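Local coordinates for synaptonemal complex protein 2 (PDB 5IWZ) that forms a major part of the axial and lateral elements of synaptonemal complexes and is required for normal meiotic chromosome synapsis and for insertion of SYCP3 into them, at residues Ile171-Leu176 and Asp215-Val220; Leu202-Gly207 and Tyr240-Met245; Glu208-Val213 and Gly221-Leu226; Asp246-Ala251 and Arg265-Leu270. One frame throughout, in Å; residues are numbered along the deposited sequence.

This chain is the N-terminal part of a longer protein, with armadillo-repeat-like and Spt16M-like domains. All four contacts join helices in its helical part. Interactions 1, 2 and 3 are largely buried, while interaction 4 is partly open to solvent. Interactions 1 and 3 share helix 216-229, and interactions 2 and 3 share helix 197-212. Interactions 3 and 4 both pair antiparallel helices that follow each other in the chain. Interaction 1 lies nearest the chain centre and is the one with a hydrogen bond between its segments, at a helix N-cap. Interaction 2 rests on a tryptophan, interaction 3 on aliphatic branches, and interaction 4 on two phenylalanine rings. Tyr-240 OH and Asn-250 OD1 also join interactions 2 and 4.

Interaction 1 of 4, residues Ile171-Leu176 and Asp215-Val220; sequences IQQEAL and DYELQV
Gln-173 of helix 169-185 reaches across to Asp-215, the N-cap residue of helix 216-229. The contact packs two helices that run roughly the same way, the first within the armadillo-repeat-like domain. Gln-173 CG stands anti to the carbonyl carbon (chi1 -72°), and the chain is extended beyond it, which carries the amide over to Asp-215. The two side chains cross at about a right angle. Gln-173 NE2 donates to Asp-215 OD2 at 2.8 Å in a bent bond that meets the oxygen 46° out of the carboxylate plane. The anti lone pair of Asp-215 OD2 takes the capping bond from Leu-218 N, at 2.9 Å. Asp-215 OD1 bonds to Ser-315 OG, and a water links it back to Gln-173 NE2. The carboxylate of Glu-217 is stacked on the Gln-173 amide, the planes 9° apart and the two CD atoms 3.8 Å from each other. The aliphatic part of Gln-173 also packs: its CG lies 3.6 Å from Leu-218 CD2. An alanine at Gln-173 would probably leave Asp-215 OD2 with one donor fewer and open a gap beside Leu-218 CD2. Leu-176 CD2 lies 3.8 Å from Leu-218 CD2. A second water donates to Gln-173 O and to Glu-217 OE2, the latter at 3.0 Å.

Interaction 2 of 4, residues Leu202-Gly207 and Tyr240-Met245; sequences LMSNMG and YEWFSM
The indole of Trp-242 lies against the backbone of Met-203 and Ser-204. Met-203 O sits 4.1 Å above one face of the ring system, offset toward the rim. Ser-204 CA approaches obliquely, 3.6 Å from Trp-242 CD1. Phe-243, next in the chain, has Trp-242 CB of its own segment over one face, offset toward the rim. Gly-207 O comes to this second ring obliquely, 3.3 Å from Phe-243 CE1. Phe-243 also meets the ring of Phe-252.

Met-203 crosses the indole obliquely. Its chain bends at chi3 (106°), which places CE 4.0 Å from Trp-242 CH2. The sulfur SD is 5.4 Å from the centroid of the six-membered ring of Trp-242 and well off its normal, a Met-aromatic contact. Met-203 CB lies 4.0 Å from Trp-242 CZ2. Gly-207 allows a close approach: a CB there would point toward the other segment and come within 3.2 Å of Trp-242 CB.

The contact joins helix 197-212 to the C-terminal end of helix 232-242 and the first residue after it. Leu-226 of helix 216-229 packs on Met-203 as well. The contact depends on the fit of flat rings against backbone, thioether and glycine, with no hydrogen bond between the segments to fix it.

Interaction 3 of 4, residues Glu208-Val213 and Gly221-Leu226; sequences ERILDV and GIVEAL
Ile-210 and Ile-222 face each other with their CA atoms 7.0 Å apart, where two antiparallel helices pack. The axes of the two short segments approach to 10.2 Å and their directions differ by 163°. Helices 197-212 and 216-229 follow each other in the chain, so the pair is an antiparallel helical hairpin, joined by a short turn.

The main side chains are aliphatic. Ile-210 and Ile-222 slide past each other in opposite directions. Ile-210 CG1 is 3.5 Å from Ile-222 CG2, which makes this a tight pair. Ile-210 CG1 stands anti to the carbonyl carbon (chi1 -67°), and CD1 carries the contact further to Val-223. Those two side chains cross at about a right angle, with Ile-210 CD1 3.7 Å from Val-223 CG2. Leu-226 CD1 is more distant, 4.2 Å from Ile-210 CD1. Val-223 also touches Phe-267 of helix 260-274, and Ile-210 touches Phe-243. An alanine at Ile-210 would probably open a gap, leaving Ile-222 CG2 and Val-223 CG2 without the CG1 and CD1 atoms they pack on.

Arg-209 adds its aliphatic part at one side. It crosses Ile-222 at about a right angle, and Arg-209 CG meets Ile-222 CD1 at 3.8 Å. The chain bends at chi2 (75°). Beyond the bend, Arg-209 NE bonds to Val-162 O, so the polar end serves a different part of the fold. Within the same segment, Val-213 CG2 lies over the centre of one face of the Arg-209 guanidinium, 3.4 Å above the plane.

Interaction 4 of 4, residues Asp246-Ala251 and Arg265-Leu270; sequences DFIANA and RIFLNL
Phe-247 and Phe-267 both hold CG anti to the backbone N (chi1 180° and 165°), and both rings reach the facing segment. The edge of the Phe-247 ring meets Leu-270 O, which lies near the ring plane, 3.8 Å from Phe-247 CE1. The same CE1 atom is 4.1 Å from Leu-270 CB. The two side chains cross at about a right angle.

The Phe-267 ring meets a carbonyl too. Ile-248 O lies in the ring plane at the edge, 3.7 Å from Phe-267 CE1. Ala-251 packs against the same ring, its CB 3.7 Å from Phe-267 CD1. Its small side chain suits a close approach, and the CA atoms of Ala-251 and Phe-267 are 5.8 Å apart. Ala-251 CB also touches Leu-270 CD1, at 3.9 Å. Phe-247 and Leu-270 lie toward solvent, while Ile-248 and Phe-267 are buried. Phe-252 meets the Phe-267 ring edge to face.

A salt bridge of Arg-265 NH2 with Asp-310 ties helix 260-274 to strand 308-312 of the neighbouring sheet. Helices 246-253 and 260-274 are consecutive, and the axes of the two segments run at 177°, nearly antiparallel. The arrangement is an antiparallel helical hairpin closed by aromatic and aliphatic side chains.

Interaction 1 of 4, residues Ile171-Leu176 and Asp215-Val220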
# COMPACT_ATOMS: atom_id res chain seq x y z
N ILE A 171 5.64 -1.24 -0.30
CA ILE A 171 5.01 -2.50 -0.68
C ILE A 171 4.03 -2.95 0.40
O ILE A 171 2.90 -3.36 0.13
CB ILE A 171 6.08 -3.56 -0.96
CG1 ILE A 171 6.89 -3.15 -2.19
CG2 ILE A 171 5.45 -4.95 -1.11
CD1 ILE A 171 8.08 -4.04 -2.41
N GLN A 172 4.45 -2.85 1.66
CA GLN A 172 3.54 -3.19 2.74
C GLN A 172 2.31 -2.30 2.72
O GLN A 172 1.19 -2.78 2.90
CB GLN A 172 4.26 -3.13 4.08
CG GLN A 172 5.43 -4.09 4.17
CD GLN A 172 6.28 -3.86 5.39
OE1 GLN A 172 6.44 -2.73 5.83
NE2 GLN A 172 6.83 -4.94 5.95
N GLN A 173 2.49 -0.99 2.47
CA GLN A 173 1.35 -0.08 2.45
C GLN A 173 0.36 -0.46 1.36
O GLN A 173 -0.86 -0.42 1.56
CB GLN A 173 1.81 1.38 2.28
CG GLN A 173 2.50 1.97 3.50
CD GLN A 173 3.13 3.35 3.26
OE1 GLN A 173 3.20 3.84 2.12
NE2 GLN A 173 3.59 3.99 4.34
N GLU A 174 0.87 -0.81 0.18
CA GLU A 174 0.02 -1.22 -0.93
C GLU A 174 -0.74 -2.51 -0.60
O GLU A 174 -1.95 -2.62 -0.84
CB GLU A 174 0.88 -1.39 -2.19
CG GLU A 174 0.22 -2.13 -3.34
CD GLU A 174 -0.99 -1.39 -3.86
OE1 GLU A 174 -1.12 -0.17 -3.59
OE2 GLU A 174 -1.83 -2.03 -4.54
N ALA A 175 -0.04 -3.50 -0.03
CA ALA A 175 -0.69 -4.77 0.29
C ALA A 175 -1.71 -4.62 1.41
O ALA A 175 -2.82 -5.15 1.33
CB ALA A 175 0.36 -5.81 0.67
N LEU A 176 -1.33 -3.89 2.47
CA LEU A 176 -2.22 -3.71 3.60
C LEU A 176 -3.51 -3.01 3.19
O LEU A 176 -4.60 -3.35 3.66
CB LEU A 176 -1.49 -2.93 4.70
CG LEU A 176 -2.21 -2.61 5.99
CD1 LEU A 176 -2.78 -3.89 6.53
CD2 LEU A 176 -1.23 -1.97 7.00
N ASP A 215 5.86 3.76 10.97
CA ASP A 215 5.14 4.43 9.88
C ASP A 215 3.69 4.57 10.31
O ASP A 215 3.03 3.55 10.56
CB ASP A 215 5.23 3.64 8.57
CG ASP A 215 4.56 4.38 7.41
OD1 ASP A 215 5.21 5.28 6.85
OD2 ASP A 215 3.37 4.08 7.11
N TYR A 216 3.19 5.80 10.40
CA TYR A 216 1.84 6.01 10.92
C TYR A 216 0.79 5.36 10.02
O TYR A 216 -0.19 4.77 10.52
CB TYR A 216 1.56 7.50 11.09
CG TYR A 216 0.23 7.73 11.73
CD1 TYR A 216 -0.90 7.94 10.96
CD2 TYR A 216 0.08 7.62 13.10
CE1 TYR A 216 -2.12 8.11 11.56
CE2 TYR A 216 -1.14 7.76 13.69
CZ TYR A 216 -2.23 7.99 12.91
OH TYR A 216 -3.46 8.15 13.47
N GLU A 217 0.96 5.45 8.70
CA GLU A 217 -0.03 4.86 7.79
C GLU A 217 -0.12 3.34 7.98
O GLU A 217 -1.22 2.76 7.97
CB GLU A 217 0.32 5.18 6.33
CG GLU A 217 -0.55 4.40 5.32
CD GLU A 217 -0.33 4.81 3.85
OE1 GLU A 217 0.16 5.93 3.59
OE2 GLU A 217 -0.67 4.02 2.95
N LEU A 218 1.01 2.68 8.15
CA LEU A 218 0.98 1.25 8.41
C LEU A 218 0.38 0.95 9.78
O LEU A 218 -0.34 -0.05 9.93
CB LEU A 218 2.39 0.66 8.27
CG LEU A 218 2.91 0.52 6.85
CD1 LEU A 218 4.36 0.12 6.91
CD2 LEU A 218 2.10 -0.54 6.02
N GLN A 219 0.64 1.80 10.78
CA GLN A 219 0.04 1.60 12.10
C GLN A 219 -1.48 1.60 12.00
O GLN A 219 -2.15 0.73 12.58
CB GLN A 219 0.50 2.67 13.09
CG GLN A 219 1.91 2.50 13.66
CD GLN A 219 2.24 3.53 14.75
OE1 GLN A 219 2.01 4.72 14.58
NE2 GLN A 219 2.76 3.07 15.89
N VAL A 220 -2.05 2.56 11.27
CA VAL A 220 -3.50 2.65 11.15
C VAL A 220 -4.04 1.44 10.39
O VAL A 220 -5.04 0.83 10.80
CB VAL A 220 -3.92 3.95 10.45
CG1 VAL A 220 -5.46 4.02 10.35
CG2 VAL A 220 -3.37 5.16 11.17
O HOH W 1 4.68 6.84 4.95
O HOH W 2 -1.54 1.23 3.51

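Interaction 2 of 4, residues Leu202-Gly207 and Tyr240-Met245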
# COMPACT_ATOMS: atom_id res chain seq x y z
N LEU A 202 -0.50 -14.80 13.50
CA LEU A 202 -0.23 -13.63 12.66
C LEU A 202 -0.78 -12.36 13.30
O LEU A 202 -0.10 -11.33 13.36
CB LEU A 202 -0.81 -13.83 11.26
CG LEU A 202 -0.04 -14.81 10.39
CD1 LEU A 202 -0.79 -15.10 9.09
CD2 LEU A 202 1.36 -14.27 10.11
N MET A 203 -2.03 -12.42 13.77
CA MET A 203 -2.63 -11.24 14.37
C MET A 203 -1.90 -10.81 15.62
O MET A 203 -1.81 -9.61 15.91
CB MET A 203 -4.09 -11.50 14.68
CG MET A 203 -4.95 -11.53 13.46
SD MET A 203 -6.60 -11.93 14.02
CE MET A 203 -7.42 -10.37 13.87
N SER A 204 -1.37 -11.76 16.38
CA SER A 204 -0.57 -11.39 17.54
C SER A 204 0.72 -10.70 17.10
O SER A 204 1.12 -9.68 17.69
CB SER A 204 -0.26 -12.64 18.37
OG SER A 204 0.24 -12.26 19.63
N ASN A 205 1.37 -11.21 16.05
CA ASN A 205 2.58 -10.54 15.56
C ASN A 205 2.26 -9.21 14.90
O ASN A 205 3.11 -8.32 14.87
CB ASN A 205 3.33 -11.46 14.60
CG ASN A 205 3.71 -12.78 15.25
OD1 ASN A 205 4.00 -12.84 16.44
ND2 ASN A 205 3.68 -13.85 14.47
N MET A 206 1.04 -9.05 14.37
CA MET A 206 0.64 -7.76 13.83
C MET A 206 0.54 -6.72 14.94
O MET A 206 1.05 -5.60 14.80
CB MET A 206 -0.68 -7.89 13.08
CG MET A 206 -0.56 -8.78 11.85
SD MET A 206 -2.07 -8.76 10.89
CE MET A 206 -1.63 -7.46 9.72
N GLY A 207 -0.11 -7.08 16.06
CA GLY A 207 -0.15 -6.19 17.21
C GLY A 207 1.23 -5.75 17.67
O GLY A 207 1.49 -4.56 17.86
N TYR A 240 -5.25 -7.85 25.69
CA TYR A 240 -4.29 -8.24 26.71
C TYR A 240 -3.38 -9.39 26.26
O TYR A 240 -2.34 -9.61 26.89
CB TYR A 240 -5.04 -8.59 28.00
CG TYR A 240 -5.75 -7.36 28.54
CD1 TYR A 240 -5.03 -6.34 29.14
CD2 TYR A 240 -7.12 -7.21 28.41
CE1 TYR A 240 -5.66 -5.19 29.61
CE2 TYR A 240 -7.77 -6.08 28.88
CZ TYR A 240 -7.03 -5.07 29.48
OH TYR A 240 -7.66 -3.94 29.95
N GLU A 241 -3.74 -10.11 25.20
CA GLU A 241 -2.82 -11.07 24.60
C GLU A 241 -1.88 -10.40 23.60
O GLU A 241 -0.71 -10.77 23.51
CB GLU A 241 -3.60 -12.18 23.89
CG GLU A 241 -4.71 -12.77 24.73
CD GLU A 241 -4.99 -14.21 24.35
OE1 GLU A 241 -4.23 -15.10 24.80
OE2 GLU A 241 -5.96 -14.45 23.61
N TRP A 242 -2.39 -9.41 22.87
CA TRP A 242 -1.63 -8.76 21.81
C TRP A 242 -0.61 -7.74 22.32
O TRP A 242 0.39 -7.49 21.65
CB TRP A 242 -2.59 -8.10 20.83
CG TRP A 242 -3.38 -9.08 20.02
CD1 TRP A 242 -3.12 -10.41 19.86
CD2 TRP A 242 -4.56 -8.80 19.24
NE1 TRP A 242 -4.07 -10.99 19.03
CE2 TRP A 242 -4.96 -10.02 18.65
CE3 TRP A 242 -5.32 -7.66 19.01
CZ2 TRP A 242 -6.09 -10.11 17.83
CZ3 TRP A 242 -6.44 -7.76 18.18
CH2 TRP A 242 -6.80 -8.97 17.60
N PHE A 243 -0.84 -7.13 23.49
CA PHE A 243 0.02 -6.04 23.95
C PHE A 243 0.47 -6.30 25.38
O PHE A 243 -0.33 -6.25 26.31
CB PHE A 243 -0.71 -4.70 23.83
CG PHE A 243 -1.22 -4.41 22.43
CD1 PHE A 243 -0.34 -4.06 21.42
CD2 PHE A 243 -2.57 -4.47 22.14
CE1 PHE A 243 -0.80 -3.77 20.13
CE2 PHE A 243 -3.04 -4.18 20.87
CZ PHE A 243 -2.15 -3.84 19.86
N SER A 244 1.78 -6.56 25.54
CA SER A 244 2.34 -6.87 26.85
C SER A 244 2.14 -5.73 27.84
O SER A 244 1.92 -5.96 29.03
CB SER A 244 3.83 -7.20 26.72
OG SER A 244 4.06 -8.31 25.87
N MET A 245 2.21 -4.48 27.36
CA MET A 245 2.14 -3.33 28.25
C MET A 245 0.68 -3.04 28.60
O MET A 245 -0.15 -2.85 27.71
CB MET A 245 2.79 -2.10 27.61
CG MET A 245 2.43 -0.79 28.34
SD MET A 245 3.32 0.73 27.89
CE MET A 245 5.02 0.17 27.79

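Interaction 3 of 4, residues Glu208-Val213 and Gly221-Leu226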
# COMPACT_ATOMS: atom_id res chain seq x y z
N GLU A 208 2.14 -6.72 17.87
CA GLU A 208 3.53 -6.42 18.19
C GLU A 208 4.11 -5.44 17.19
O GLU A 208 4.86 -4.52 17.55
CB GLU A 208 4.38 -7.69 18.17
CG GLU A 208 4.45 -8.46 19.47
CD GLU A 208 5.50 -9.57 19.40
OE1 GLU A 208 6.58 -9.36 18.80
OE2 GLU A 208 5.26 -10.68 19.92
N ARG A 209 3.76 -5.63 15.92
CA ARG A 209 4.38 -4.88 14.83
C ARG A 209 3.97 -3.41 14.86
O ARG A 209 4.78 -2.55 14.49
CB ARG A 209 4.01 -5.54 13.50
CG ARG A 209 4.28 -4.71 12.28
CD ARG A 209 5.72 -4.66 11.98
NE ARG A 209 5.91 -4.35 10.57
CZ ARG A 209 7.06 -3.98 10.03
NH1 ARG A 209 8.15 -3.85 10.79
NH2 ARG A 209 7.08 -3.73 8.76
N ILE A 210 2.75 -3.10 15.30
CA ILE A 210 2.37 -1.70 15.47
C ILE A 210 3.44 -0.94 16.24
O ILE A 210 3.83 0.17 15.87
CB ILE A 210 1.01 -1.61 16.18
CG1 ILE A 210 -0.11 -2.15 15.31
CG2 ILE A 210 0.73 -0.18 16.60
CD1 ILE A 210 -1.37 -2.46 16.12
N LEU A 211 3.94 -1.55 17.31
CA LEU A 211 4.84 -0.88 18.24
C LEU A 211 6.12 -0.39 17.56
O LEU A 211 6.68 0.62 17.99
CB LEU A 211 5.16 -1.83 19.40
CG LEU A 211 4.23 -1.91 20.62
CD1 LEU A 211 2.75 -1.82 20.26
CD2 LEU A 211 4.50 -3.17 21.42
N ASP A 212 6.62 -1.08 16.53
CA ASP A 212 7.91 -0.67 15.98
C ASP A 212 7.94 -0.56 14.46
O ASP A 212 9.02 -0.41 13.89
CB ASP A 212 9.04 -1.60 16.44
CG ASP A 212 8.84 -3.05 16.00
OD1 ASP A 212 7.87 -3.37 15.28
OD2 ASP A 212 9.70 -3.88 16.38
N VAL A 213 6.79 -0.57 13.79
CA VAL A 213 6.82 -0.47 12.34
C VAL A 213 7.33 0.90 11.89
O VAL A 213 7.91 1.03 10.80
CB VAL A 213 5.43 -0.80 11.77
CG1 VAL A 213 4.40 0.21 12.28
CG2 VAL A 213 5.47 -0.83 10.26
N GLY A 221 -3.41 1.08 9.27
CA GLY A 221 -3.90 -0.04 8.48
C GLY A 221 -3.90 -1.35 9.24
O GLY A 221 -4.79 -2.18 9.08
N ILE A 222 -2.87 -1.57 10.07
CA ILE A 222 -2.81 -2.77 10.88
C ILE A 222 -3.90 -2.76 11.94
O ILE A 222 -4.62 -3.74 12.12
CB ILE A 222 -1.43 -2.94 11.53
CG1 ILE A 222 -0.38 -3.26 10.47
CG2 ILE A 222 -1.51 -4.01 12.64
CD1 ILE A 222 1.05 -3.15 11.00
N VAL A 223 -4.02 -1.65 12.68
CA VAL A 223 -5.12 -1.49 13.62
C VAL A 223 -6.45 -1.71 12.91
O VAL A 223 -7.34 -2.43 13.40
CB VAL A 223 -5.09 -0.10 14.30
CG1 VAL A 223 -6.37 0.11 15.10
CG2 VAL A 223 -3.87 0.06 15.21
N GLU A 224 -6.59 -1.10 11.73
CA GLU A 224 -7.83 -1.24 10.97
C GLU A 224 -8.07 -2.69 10.58
O GLU A 224 -9.19 -3.19 10.70
CB GLU A 224 -7.81 -0.37 9.72
CG GLU A 224 -8.98 -0.64 8.77
CD GLU A 224 -8.94 0.18 7.48
OE1 GLU A 224 -8.01 1.00 7.33
OE2 GLU A 224 -9.83 -0.01 6.62
N ALA A 225 -7.03 -3.38 10.11
CA ALA A 225 -7.19 -4.79 9.77
C ALA A 225 -7.60 -5.60 10.99
O ALA A 225 -8.52 -6.42 10.93
CB ALA A 225 -5.90 -5.34 9.14
N LEU A 226 -6.92 -5.38 12.13
CA LEU A 226 -7.24 -6.14 13.33
C LEU A 226 -8.67 -5.89 13.78
O LEU A 226 -9.35 -6.82 14.23
CB LEU A 226 -6.26 -5.81 14.46
CG LEU A 226 -4.80 -6.26 14.27
CD1 LEU A 226 -3.88 -5.70 15.35
CD2 LEU A 226 -4.65 -7.79 14.16

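Interaction 4 of 4, residues Asp246-Ala251 and Arg265-Leu270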
# COMPACT_ATOMS: atom_id res chain seq x y z
N ASP A 246 0.37 -3.00 29.90
CA ASP A 246 -1.01 -2.79 30.34
C ASP A 246 -1.58 -1.48 29.80
O ASP A 246 -2.71 -1.45 29.30
CB ASP A 246 -1.09 -2.82 31.87
CG ASP A 246 -0.93 -4.23 32.43
OD1 ASP A 246 -1.12 -4.40 33.65
OD2 ASP A 246 -0.62 -5.15 31.64
N PHE A 247 -0.80 -0.40 29.90
CA PHE A 247 -1.22 0.90 29.36
C PHE A 247 -1.69 0.78 27.92
O PHE A 247 -2.72 1.36 27.54
CB PHE A 247 -0.06 1.89 29.48
CG PHE A 247 -0.37 3.26 28.95
CD1 PHE A 247 -0.17 3.58 27.61
CD2 PHE A 247 -0.83 4.26 29.81
CE1 PHE A 247 -0.44 4.84 27.12
CE2 PHE A 247 -1.11 5.53 29.33
CZ PHE A 247 -0.91 5.83 27.98
N ILE A 248 -0.97 0.02 27.10
CA ILE A 248 -1.30 -0.08 25.68
C ILE A 248 -2.51 -1.00 25.46
O ILE A 248 -3.41 -0.69 24.67
CB ILE A 248 -0.07 -0.56 24.88
CG1 ILE A 248 1.01 0.54 24.88
CG2 ILE A 248 -0.47 -0.99 23.46
CD1 ILE A 248 2.35 0.12 24.28
N ALA A 249 -2.54 -2.15 26.14
CA ALA A 249 -3.70 -3.03 26.05
C ALA A 249 -4.99 -2.32 26.45
O ALA A 249 -6.02 -2.50 25.80
CB ALA A 249 -3.48 -4.27 26.92
N ASN A 250 -4.93 -1.50 27.52
CA ASN A 250 -6.10 -0.72 27.95
C ASN A 250 -6.57 0.24 26.85
O ASN A 250 -7.77 0.32 26.55
CB ASN A 250 -5.78 0.09 29.22
CG ASN A 250 -5.54 -0.78 30.45
OD1 ASN A 250 -5.81 -1.99 30.44
ND2 ASN A 250 -5.04 -0.16 31.52
N ALA A 251 -5.65 1.01 26.27
CA ALA A 251 -6.04 1.94 25.21
C ALA A 251 -6.65 1.21 24.01
O ALA A 251 -7.64 1.67 23.43
CB ALA A 251 -4.85 2.78 24.77
N ARG A 265 -6.61 7.40 15.83
CA ARG A 265 -5.65 8.47 16.11
C ARG A 265 -5.37 8.59 17.61
O ARG A 265 -4.21 8.69 18.04
CB ARG A 265 -6.17 9.80 15.53
CG ARG A 265 -5.43 11.08 16.03
CD ARG A 265 -3.92 11.08 15.71
NE ARG A 265 -3.64 11.27 14.28
CZ ARG A 265 -2.43 11.30 13.74
NH1 ARG A 265 -1.34 11.15 14.48
NH2 ARG A 265 -2.31 11.50 12.43
N ILE A 266 -6.42 8.58 18.43
CA ILE A 266 -6.21 8.69 19.87
C ILE A 266 -5.35 7.54 20.37
O ILE A 266 -4.33 7.75 21.04
CB ILE A 266 -7.57 8.77 20.60
CG1 ILE A 266 -8.25 10.11 20.30
CG2 ILE A 266 -7.42 8.57 22.12
CD1 ILE A 266 -9.72 10.15 20.65
N PHE A 267 -5.70 6.31 19.99
CA PHE A 267 -4.94 5.14 20.44
C PHE A 267 -3.48 5.22 20.01
O PHE A 267 -2.56 5.02 20.83
CB PHE A 267 -5.59 3.86 19.91
CG PHE A 267 -4.70 2.63 20.00
CD1 PHE A 267 -4.50 1.98 21.21
CD2 PHE A 267 -4.09 2.11 18.86
CE1 PHE A 267 -3.69 0.84 21.30
CE2 PHE A 267 -3.28 0.96 18.92
CZ PHE A 267 -3.08 0.32 20.14
N LEU A 268 -3.23 5.55 18.74
CA LEU A 268 -1.85 5.53 18.25
C LEU A 268 -1.03 6.64 18.89
O LEU A 268 0.16 6.44 19.18
CB LEU A 268 -1.84 5.63 16.73
CG LEU A 268 -2.43 4.39 16.08
CD1 LEU A 268 -2.56 4.58 14.58
CD2 LEU A 268 -1.56 3.16 16.42
N ASN A 269 -1.63 7.81 19.11
CA ASN A 269 -0.93 8.86 19.84
C ASN A 269 -0.56 8.41 21.25
O ASN A 269 0.56 8.66 21.72
CB ASN A 269 -1.76 10.15 19.88
CG ASN A 269 -1.60 10.99 18.61
OD1 ASN A 269 -1.03 10.53 17.63
ND2 ASN A 269 -2.11 12.22 18.63
N LEU A 270 -1.47 7.71 21.93
CA LEU A 270 -1.15 7.12 23.24
C LEU A 270 -0.00 6.11 23.13
O LEU A 270 0.96 6.17 23.90
CB LEU A 270 -2.38 6.45 23.84
CG LEU A 270 -3.44 7.41 24.35
CD1 LEU A 270 -4.57 6.65 25.03
CD2 LEU A 270 -2.80 8.40 25.30